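Local atomic coordinates of hydrogen peroxide-inducible genes activator (Corynebacterium glutamicum, PDB entry 6G1D), a protein that probably senses hydrogen peroxide through its regulatory domain and, as a LysR-type transcription factor, controls genes of the peroxide response. Residues 162-167 and 285-290; 102-107 and 150-155; 183-188 and 266-271. The protein carries 1 engineered substitution. All blocks are in the same frame, centred on the assembly; numbering follows the deposited sequence.

Contact 1: 162-167 and 285-290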
loop_
_atom_site.group_PDB
_atom_site.type_symbol
_atom_site.label_atom_id
_atom_site.label_comp_id
_atom_site.label_asym_id
_atom_site.label_seq_id
_atom_site.Cartn_x
_atom_site.Cartn_y
_atom_site.Cartn_z
ATOM N N PRO B 162 -0.614 -23.368 -12.815
ATOM C CA PRO B 162 -0.906 -24.195 -13.983
ATOM C C PRO B 162 -0.170 -23.971 -15.292
ATOM O O PRO B 162 0.038 -24.993 -16.017
ATOM C CB PRO B 162 -2.431 -24.014 -14.164
ATOM C CG PRO B 162 -2.697 -22.684 -13.592
ATOM C CD PRO B 162 -1.832 -22.697 -12.335
ATOM N N GLY B 163 0.187 -22.758 -15.698
ATOM C CA GLY B 163 0.865 -22.624 -17.013
ATOM C C GLY B 163 2.391 -22.818 -17.021
ATOM O O GLY B 163 3.050 -22.200 -17.853
ATOM N N MET B 164 2.969 -23.346 -15.948
ATOM C CA MET B 164 4.408 -23.239 -15.703
ATOM C C MET B 164 5.106 -24.578 -15.843
ATOM O O MET B 164 4.507 -25.611 -15.615
ATOM C CB MET B 164 4.659 -22.680 -14.297
ATOM C CG MET B 164 4.030 -21.328 -14.026
ATOM S SD MET B 164 4.477 -20.047 -15.167
ATOM C CE MET B 164 3.615 -18.665 -14.422
ATOM N N LYS B 165 6.374 -24.551 -16.258
ATOM C CA LYS B 165 7.258 -25.713 -16.127
ATOM C C LYS B 165 8.194 -25.476 -14.942
ATOM O O LYS B 165 8.528 -24.348 -14.628
ATOM C CB LYS B 165 8.092 -25.958 -17.383
ATOM C CG LYS B 165 7.293 -26.426 -18.599
ATOM C CD LYS B 165 8.133 -27.165 -19.623
ATOM C CE LYS B 165 7.729 -26.875 -21.080
ATOM N NZ LYS B 165 8.937 -26.937 -21.959
ATOM N N GLU B 166 8.644 -26.562 -14.334
ATOM C CA GLU B 166 9.496 -26.537 -13.164
ATOM C C GLU B 166 10.744 -27.369 -13.425
ATOM O O GLU B 166 10.631 -28.522 -13.859
ATOM C CB GLU B 166 8.741 -27.154 -11.991
ATOM C CG GLU B 166 7.458 -26.423 -11.644
ATOM C CD GLU B 166 6.711 -26.998 -10.478
ATOM O OE1 GLU B 166 6.945 -28.167 -10.110
ATOM O OE2 GLU B 166 5.890 -26.252 -9.929
ATOM N N ILE B 167 11.916 -26.795 -13.167
ATOM C CA ILE B 167 13.167 -27.544 -13.207
ATOM C C ILE B 167 13.623 -27.710 -11.750
ATOM O O ILE B 167 13.955 -26.709 -11.124
ATOM C CB ILE B 167 14.278 -26.819 -14.000
ATOM C CG1 ILE B 167 13.822 -26.493 -15.418
ATOM C CG2 ILE B 167 15.498 -27.731 -14.102
ATOM C CD1 ILE B 167 14.765 -25.563 -16.165
ATOM N N VAL B 285 11.312 -21.959 -12.171
ATOM C CA VAL B 285 9.965 -21.980 -12.734
ATOM C C VAL B 285 9.931 -21.026 -13.922
ATOM O O VAL B 285 10.461 -19.908 -13.831
ATOM C CB VAL B 285 8.911 -21.581 -11.657
ATOM C CG1 VAL B 285 7.500 -21.643 -12.222
ATOM C CG2 VAL B 285 8.994 -22.503 -10.472
ATOM N N TYR B 286 9.304 -21.467 -15.020
ATOM C CA TYR B 286 9.081 -20.614 -16.189
ATOM C C TYR B 286 7.806 -20.961 -16.973
ATOM O O TYR B 286 7.211 -22.008 -16.763
ATOM C CB TYR B 286 10.287 -20.691 -17.103
ATOM C CG TYR B 286 10.526 -22.043 -17.758
ATOM C CD1 TYR B 286 11.353 -22.983 -17.176
ATOM C CD2 TYR B 286 9.977 -22.345 -18.991
ATOM C CE1 TYR B 286 11.580 -24.213 -17.764
ATOM C CE2 TYR B 286 10.226 -23.551 -19.617
ATOM C CZ TYR B 286 11.024 -24.484 -19.002
ATOM O OH TYR B 286 11.226 -25.687 -19.635
ATOM N N ARG B 287 7.394 -20.070 -17.873
ATOM C CA ARG B 287 6.152 -20.262 -18.664
ATOM C C ARG B 287 6.315 -21.438 -19.611
ATOM O O ARG B 287 7.289 -21.483 -20.354
ATOM C CB ARG B 287 5.835 -19.042 -19.502
ATOM C CG ARG B 287 5.463 -17.804 -18.709
ATOM C CD ARG B 287 5.192 -16.622 -19.650
ATOM N NE ARG B 287 6.366 -16.173 -20.389
ATOM C CZ ARG B 287 7.390 -15.465 -19.883
ATOM N NH1 ARG B 287 7.385 -15.061 -18.595
ATOM N NH2 ARG B 287 8.415 -15.134 -20.672
ATOM N N SER B 288 5.388 -22.397 -19.586
ATOM C CA SER B 288 5.495 -23.578 -20.452
ATOM C C SER B 288 5.384 -23.242 -21.952
ATOM O O SER B 288 5.815 -24.019 -22.795
ATOM C CB SER B 288 4.459 -24.642 -20.038
ATOM O OG SER B 288 3.146 -24.112 -20.119
ATOM N N SER B 289 4.842 -22.068 -22.273
ATOM C CA SER B 289 4.847 -21.567 -23.640
ATOM C C SER B 289 6.235 -21.086 -24.110
ATOM O O SER B 289 6.426 -20.875 -25.284
ATOM C CB SER B 289 3.864 -20.397 -23.764
ATOM O OG SER B 289 4.233 -19.352 -22.865
ATOM N N SER B 290 7.186 -20.877 -23.203
ATOM C CA SER B 290 8.489 -20.364 -23.583
ATOM C C SER B 290 9.208 -21.320 -24.536
ATOM O O SER B 290 9.076 -22.544 -24.439
ATOM C CB SER B 290 9.366 -20.132 -22.338
ATOM O OG SER B 290 10.660 -19.669 -22.678
#
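Lys-165 lies across one face of the Tyr-286 ring in the tight half of this antiparallel strand pair. Its CB sits 3.9 Å from the centroid of the Tyr-286 ring, displaced toward the rim, in a CH-pi contact. CG of Tyr-286 stands between its own backbone N and carbonyl carbon (chi1 66°), and the ring beyond it lies against Lys-165 CB. Ile-167 closes the ring edge, its CD1 3.8 Å from Tyr-286 CE1, and Phe-296 of helix 293-316 meets the same ring edge-to-face. Two backbone bonds frame the pair: Lys-165 N reaches Tyr-286 O at 2.7 Å, and Tyr-286 N returns to Lys-165 O at 3.0 Å. On the face of Val-285 and Glu-166, Val-285 CG1 lies 3.7 Å from Met-164 CB, the two side chains crossing at about a right angle, with Leu-145 of helix 138-147 touching both.

The solvent side is looser. The exposed lysine chain runs past the phenol, and its NZ makes just a weak bond, 3.5 Å long, to Tyr-286 OH. Glu-166 CG comes no nearer to Val-285 than 4.4 Å, at Val-285 CG2, and its OE2 bonds Ser-159 OG. Where the strands end, Gly-163 is exposed but well bonded: Ser-288 N gives Gly-163 O a nearly straight 2.9 Å bond (177° at the hydrogen). Ser-288 belongs to a type I beta turn, Arg-287 to Ser-290, closed by Ser-290 N to Arg-287 O. The whole is an antiparallel ladder in the mixed sheet of a LysR-type regulatory domain, whose fold is that of the periplasmic binding proteins.

Contact 2: 102-107 and 150-155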
loop_
_atom_site.group_PDB
_atom_site.type_symbol
_atom_site.label_atom_id
_atom_site.label_comp_id
_atom_site.label_asym_id
_atom_site.label_seq_id
_atom_site.Cartn_x
_atom_site.Cartn_y
_atom_site.Cartn_z
ATOM N N LEU B 102 18.372 -11.256 -19.087
ATOM C CA LEU B 102 17.622 -12.321 -18.461
ATOM C C LEU B 102 17.173 -11.733 -17.141
ATOM O O LEU B 102 18.003 -11.340 -16.342
ATOM C CB LEU B 102 18.511 -13.541 -18.224
ATOM C CG LEU B 102 17.838 -14.761 -17.587
ATOM C CD1 LEU B 102 16.825 -15.376 -18.551
ATOM C CD2 LEU B 102 18.877 -15.776 -17.140
ATOM N N THR B 103 15.874 -11.683 -16.914
ATOM C CA THR B 103 15.346 -11.210 -15.659
ATOM C C THR B 103 14.978 -12.420 -14.818
ATOM O O THR B 103 14.139 -13.245 -15.213
ATOM C CB THR B 103 14.156 -10.290 -15.903
ATOM O OG1 THR B 103 14.608 -9.219 -16.711
ATOM C CG2 THR B 103 13.628 -9.714 -14.548
ATOM N N VAL B 104 15.595 -12.513 -13.641
ATOM C CA VAL B 104 15.441 -13.653 -12.751
ATOM C C VAL B 104 14.743 -13.179 -11.476
ATOM O O VAL B 104 15.200 -12.269 -10.806
ATOM C CB VAL B 104 16.824 -14.244 -12.414
ATOM C CG1 VAL B 104 16.693 -15.457 -11.528
ATOM C CG2 VAL B 104 17.547 -14.664 -13.699
ATOM N N GLY B 105 13.606 -13.787 -11.179
ATOM C CA GLY B 105 12.900 -13.562 -9.925
ATOM C C GLY B 105 13.464 -14.552 -8.915
ATOM O O GLY B 105 13.715 -15.706 -9.259
ATOM N N ILE B 106 13.684 -14.098 -7.678
ATOM C CA ILE B 106 14.134 -15.006 -6.624
ATOM C C ILE B 106 13.447 -14.664 -5.316
ATOM O O ILE B 106 13.343 -13.496 -4.975
ATOM C CB ILE B 106 15.650 -14.931 -6.389
ATOM C CG1 ILE B 106 16.436 -14.974 -7.703
ATOM C CG2 ILE B 106 16.099 -16.049 -5.458
ATOM C CD1 ILE B 106 17.952 -14.790 -7.552
ATOM N N ILE B 107 13.032 -15.701 -4.587
ATOM C CA ILE B 107 12.436 -15.534 -3.264
ATOM C C ILE B 107 13.447 -14.958 -2.235
ATOM O O ILE B 107 14.660 -15.234 -2.322
ATOM C CB ILE B 107 11.795 -16.837 -2.746
ATOM C CG1 ILE B 107 12.820 -17.963 -2.592
ATOM C CG2 ILE B 107 10.657 -17.285 -3.664
ATOM C CD1 ILE B 107 12.268 -19.180 -1.900
ATOM N N ILE B 150 9.108 -11.028 -15.665
ATOM C CA ILE B 150 10.341 -11.790 -15.460
ATOM C C ILE B 150 10.321 -13.019 -16.350
ATOM O O ILE B 150 9.255 -13.464 -16.779
ATOM C CB ILE B 150 10.575 -12.186 -13.986
ATOM C CG1 ILE B 150 9.585 -13.257 -13.535
ATOM C CG2 ILE B 150 10.492 -10.959 -13.076
ATOM C CD1 ILE B 150 9.595 -13.582 -12.054
ATOM N N ASP B 151 11.503 -13.574 -16.588
ATOM C CA ASP B 151 11.683 -14.743 -17.467
ATOM C C ASP B 151 11.629 -16.073 -16.720
ATOM O O ASP B 151 11.027 -17.063 -17.184
ATOM C CB ASP B 151 13.020 -14.620 -18.217
ATOM C CG ASP B 151 13.061 -13.357 -19.158
ATOM O OD1 ASP B 151 14.099 -12.642 -19.084
ATOM O OD2 ASP B 151 12.159 -13.085 -20.045
ATOM N N VAL B 152 12.285 -16.103 -15.562
ATOM C CA VAL B 152 12.324 -17.306 -14.735
ATOM C C VAL B 152 12.200 -16.887 -13.267
ATOM O O VAL B 152 12.499 -15.748 -12.925
ATOM C CB VAL B 152 13.616 -18.121 -14.926
ATOM C CG1 VAL B 152 13.682 -18.713 -16.290
ATOM C CG2 VAL B 152 14.852 -17.292 -14.658
ATOM N N ALA B 153 11.763 -17.816 -12.422
ATOM C CA ALA B 153 11.687 -17.563 -11.000
ATOM C C ALA B 153 12.281 -18.738 -10.233
ATOM O O ALA B 153 11.934 -19.890 -10.486
ATOM C CB ALA B 153 10.254 -17.318 -10.604
ATOM N N MET B 154 13.072 -18.418 -9.249
ATOM C CA MET B 154 13.642 -19.395 -8.390
ATOM C C MET B 154 12.852 -19.405 -7.087
ATOM O O MET B 154 12.864 -18.471 -6.390
ATOM C CB MET B 154 15.097 -19.063 -8.158
ATOM C CG MET B 154 15.851 -20.051 -7.320
ATOM S SD MET B 154 17.575 -19.617 -7.077
ATOM C CE MET B 154 17.873 -20.499 -5.638
ATOM N N MET B 155 12.142 -20.467 -6.805
ATOM C CA MET B 155 11.307 -20.569 -5.622
ATOM C C MET B 155 11.266 -21.991 -5.135
ATOM O O MET B 155 11.745 -22.905 -5.819
ATOM C CB MET B 155 9.875 -20.091 -5.965
ATOM C CG MET B 155 9.135 -21.001 -6.916
ATOM S SD MET B 155 7.632 -20.182 -7.559
ATOM C CE MET B 155 8.453 -19.411 -8.934
#
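Asp-151 reaches across to strand 100-106, where its OD1 takes Thr-103 N at 3.0 Å in an almost straight bond (176°). The donor meets the anti side of the oxygen, 23° out of the carboxylate plane. CG of Asp-151 stands beside the backbone N (chi1 -62°), which itself bonds Thr-103 O, and CB of Asp-151 tucks against Leu-102 CD1 at 3.9 Å. Farther on, the two parallel strands fit by alternating bumps and hollows. The principal hollow is at Gly-105: with no side chain there, CD1 of Ile-150 comes to 3.9 Å from Gly-105 CA, in a place that a beta carbon would contest. Ala-153, beside the glycine, adds a mere methyl to the same face. The other branch of Ile-150 presses CG2 against Thr-103 CG2 at 3.7 Å, and Leu-145 and Val-134 pack round the isoleucine.

The reverse face is filled by branched side chains. Val-104 and Val-152 touch through their CG2 methyls in the conformer given, and Phe-299 and Phe-296 of helix 293-316 cover them respectively. Next along, CG2 of Ile-106 lies 4.2 Å from both CB and SD of Met-154; the chain end beyond leads away. At the end of the pair, Ile-107 CG2 sits 3.7 Å from Met-155 CB, the two side chains crossing at about a right angle.

Gly-105 is held on both sides of its CA: its N donates to Val-152 O and its O accepts from Met-154 N, each at 2.8 Å. The chemistry is therefore largely apolar side chains around a parallel ladder, weaker at Val-152 N and Ile-107 N, with one carboxylate standing in for a carbonyl; a weak, long ion pair of OD2 with Arg-292 may ease that charge in part.

Contact 3: 183-188 and 266-271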
loop_
_atom_site.group_PDB
_atom_site.type_symbol
_atom_site.label_atom_id
_atom_site.label_comp_id
_atom_site.label_asym_id
_atom_site.label_seq_id
_atom_site.Cartn_x
_atom_site.Cartn_y
_atom_site.Cartn_z
ATOM N N PRO B 183 19.250 -24.337 25.607
ATOM C CA PRO B 183 19.721 -25.721 25.854
ATOM C C PRO B 183 20.024 -26.617 24.636
ATOM O O PRO B 183 20.759 -27.583 24.745
ATOM C CB PRO B 183 18.584 -26.311 26.705
ATOM C CG PRO B 183 17.398 -25.378 26.515
ATOM C CD PRO B 183 18.033 -24.024 26.370
ATOM N N PHE B 184 19.417 -26.336 23.500
ATOM C CA PHE B 184 19.719 -27.027 22.237
ATOM C C PHE B 184 20.983 -26.563 21.526
ATOM O O PHE B 184 21.393 -27.244 20.619
ATOM C CB PHE B 184 18.556 -26.957 21.240
ATOM C CG PHE B 184 17.268 -27.590 21.712
ATOM C CD1 PHE B 184 17.216 -28.443 22.830
ATOM C CD2 PHE B 184 16.104 -27.389 20.982
ATOM C CE1 PHE B 184 16.033 -29.024 23.220
ATOM C CE2 PHE B 184 14.920 -28.007 21.371
ATOM C CZ PHE B 184 14.883 -28.778 22.521
ATOM N N ALA B 185 21.605 -25.475 21.962
ATOM C CA ALA B 185 22.885 -25.048 21.395
ATOM C C ALA B 185 23.864 -26.204 21.104
ATOM O O ALA B 185 24.205 -26.952 21.969
ATOM C CB ALA B 185 23.518 -24.013 22.296
ATOM N N GLY B 186 24.228 -26.367 19.823
ATOM C CA GLY B 186 25.178 -27.350 19.371
ATOM C C GLY B 186 24.687 -28.784 19.252
ATOM O O GLY B 186 25.397 -29.621 18.752
ATOM N N ARG B 187 23.477 -29.087 19.666
ATOM C CA ARG B 187 22.960 -30.453 19.540
ATOM C C ARG B 187 22.704 -30.827 18.076
ATOM O O ARG B 187 22.224 -30.001 17.289
ATOM C CB ARG B 187 21.652 -30.600 20.336
ATOM C CG ARG B 187 21.919 -30.486 21.816
ATOM C CD ARG B 187 20.749 -30.937 22.653
ATOM N NE ARG B 187 20.284 -32.248 22.264
ATOM C CZ ARG B 187 19.079 -32.730 22.564
ATOM N NH1 ARG B 187 18.223 -32.030 23.316
ATOM N NH2 ARG B 187 18.732 -33.932 22.113
ATOM N N GLN B 188 23.060 -32.073 17.737
ATOM C CA GLN B 188 22.992 -32.585 16.381
ATOM C C GLN B 188 22.027 -33.765 16.245
ATOM O O GLN B 188 21.966 -34.402 15.177
ATOM C CB GLN B 188 24.403 -32.996 15.926
ATOM C CG GLN B 188 25.430 -31.861 15.976
ATOM C CD GLN B 188 25.039 -30.643 15.180
ATOM O OE1 GLN B 188 24.552 -30.762 14.065
ATOM N NE2 GLN B 188 25.253 -29.454 15.742
ATOM N N GLY B 266 26.235 -14.200 19.732
ATOM C CA GLY B 266 25.028 -14.493 20.483
ATOM C C GLY B 266 24.088 -15.528 19.905
ATOM O O GLY B 266 22.999 -15.746 20.483
ATOM N N LEU B 267 24.480 -16.163 18.790
ATOM C CA LEU B 267 23.694 -17.229 18.184
ATOM C C LEU B 267 24.374 -18.562 18.328
ATOM O O LEU B 267 25.582 -18.620 18.366
ATOM C CB LEU B 267 23.469 -16.952 16.708
ATOM C CG LEU B 267 22.621 -15.731 16.377
ATOM C CD1 LEU B 267 22.458 -15.608 14.879
ATOM C CD2 LEU B 267 21.251 -15.839 16.994
ATOM N N ALA B 268 23.592 -19.634 18.400
ATOM C CA ALA B 268 24.098 -20.985 18.240
ATOM C C ALA B 268 23.165 -21.734 17.323
ATOM O O ALA B 268 22.091 -21.228 16.999
ATOM C CB ALA B 268 24.209 -21.682 19.571
ATOM N N THR B 269 23.568 -22.918 16.886
ATOM C CA THR B 269 22.786 -23.724 15.969
ATOM C C THR B 269 22.632 -25.137 16.475
ATOM O O THR B 269 23.396 -25.591 17.308
ATOM C CB THR B 269 23.468 -23.807 14.568
ATOM O OG1 THR B 269 24.795 -24.321 14.704
ATOM C CG2 THR B 269 23.496 -22.435 13.883
ATOM N N ALA B 270 21.677 -25.843 15.896
ATOM C CA ALA B 270 21.411 -27.235 16.191
ATOM C C ALA B 270 20.805 -27.908 14.980
ATOM O O ALA B 270 20.238 -27.242 14.115
ATOM C CB ALA B 270 20.416 -27.324 17.325
ATOM N N ASN B 271 20.866 -29.237 14.947
ATOM C CA ASN B 271 20.240 -29.985 13.863
ATOM C C ASN B 271 19.425 -31.150 14.352
ATOM O O ASN B 271 19.683 -31.706 15.418
ATOM C CB ASN B 271 21.304 -30.511 12.887
ATOM C CG ASN B 271 21.859 -29.418 11.998
ATOM O OD1 ASN B 271 21.141 -28.904 11.135
ATOM N ND2 ASN B 271 23.116 -29.037 12.222
HETATM O O HOH W 1 25.020 -26.949 14.211
#
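Ala-185 to Gln-188 runs beside strand 267-270 through a type II turn, Phe-184 to Arg-187, whose Gly-186 N donates to Thr-269 O at 2.8 Å while Asn-271 N donates to Arg-187 O at 2.8 Å. Ala-270 CB packs against two carbonyl oxygens of the loop, 3.2 Å from Arg-187 O and 3.4 Å from Phe-184 O. At the near end two methyls meet, Ala-185 CB on Ala-268 CB at 3.7 Å. The arrangement fastens a loop following strand 164-179 to the beginning of the long strand 267-287, whose Ala-268 and Ala-270 make backbone bonds with Thr-178 and Val-176 of strand 164-179, in the regulatory domain.

Gln-188 and Asn-271 lie side by side and point the same way, their amide planes 58° apart. Asn-271 ND2 meets a lone pair of Gln-188 OE1, in the carbonyl plane, at 2.9 Å. The glutamine chain folds back at chi2 (-56°), and its NE2 donates to Gly-186 O at 3.0 Å from well above that carbonyl's plane. The same NE2 donates to a water, 2.9 Å away, which also bonds Thr-269 OG1. Arg-187 turns its guanidinium to Asp-189 in a salt bridge, and Thr-320 O takes a weak further bond from Asn-271 ND2.

In the fold
Contacts 1 and 2 are strand pairs of one mixed sheet of the regulatory domain, and contact 3 joins a loop to it; across the sheet, 267-287 lies between 152-156 and 164-179. Contacts 1 and 2 are neighbours, their centres 12 Å apart: Val-285 N bonds to Ala-153 O at 2.7 Å, and Arg-287 NH1 reaches Ile-150 O. Contact 3 uses the same long strand as contact 1 but at its other end, about 39 Å away between centres; along the chain it is nested inside the loop that contact 1 closes. A sulfate ion, probably from the crystallisation liquor, lies about 3 Å from the side chain of Ile-107 in contact 2.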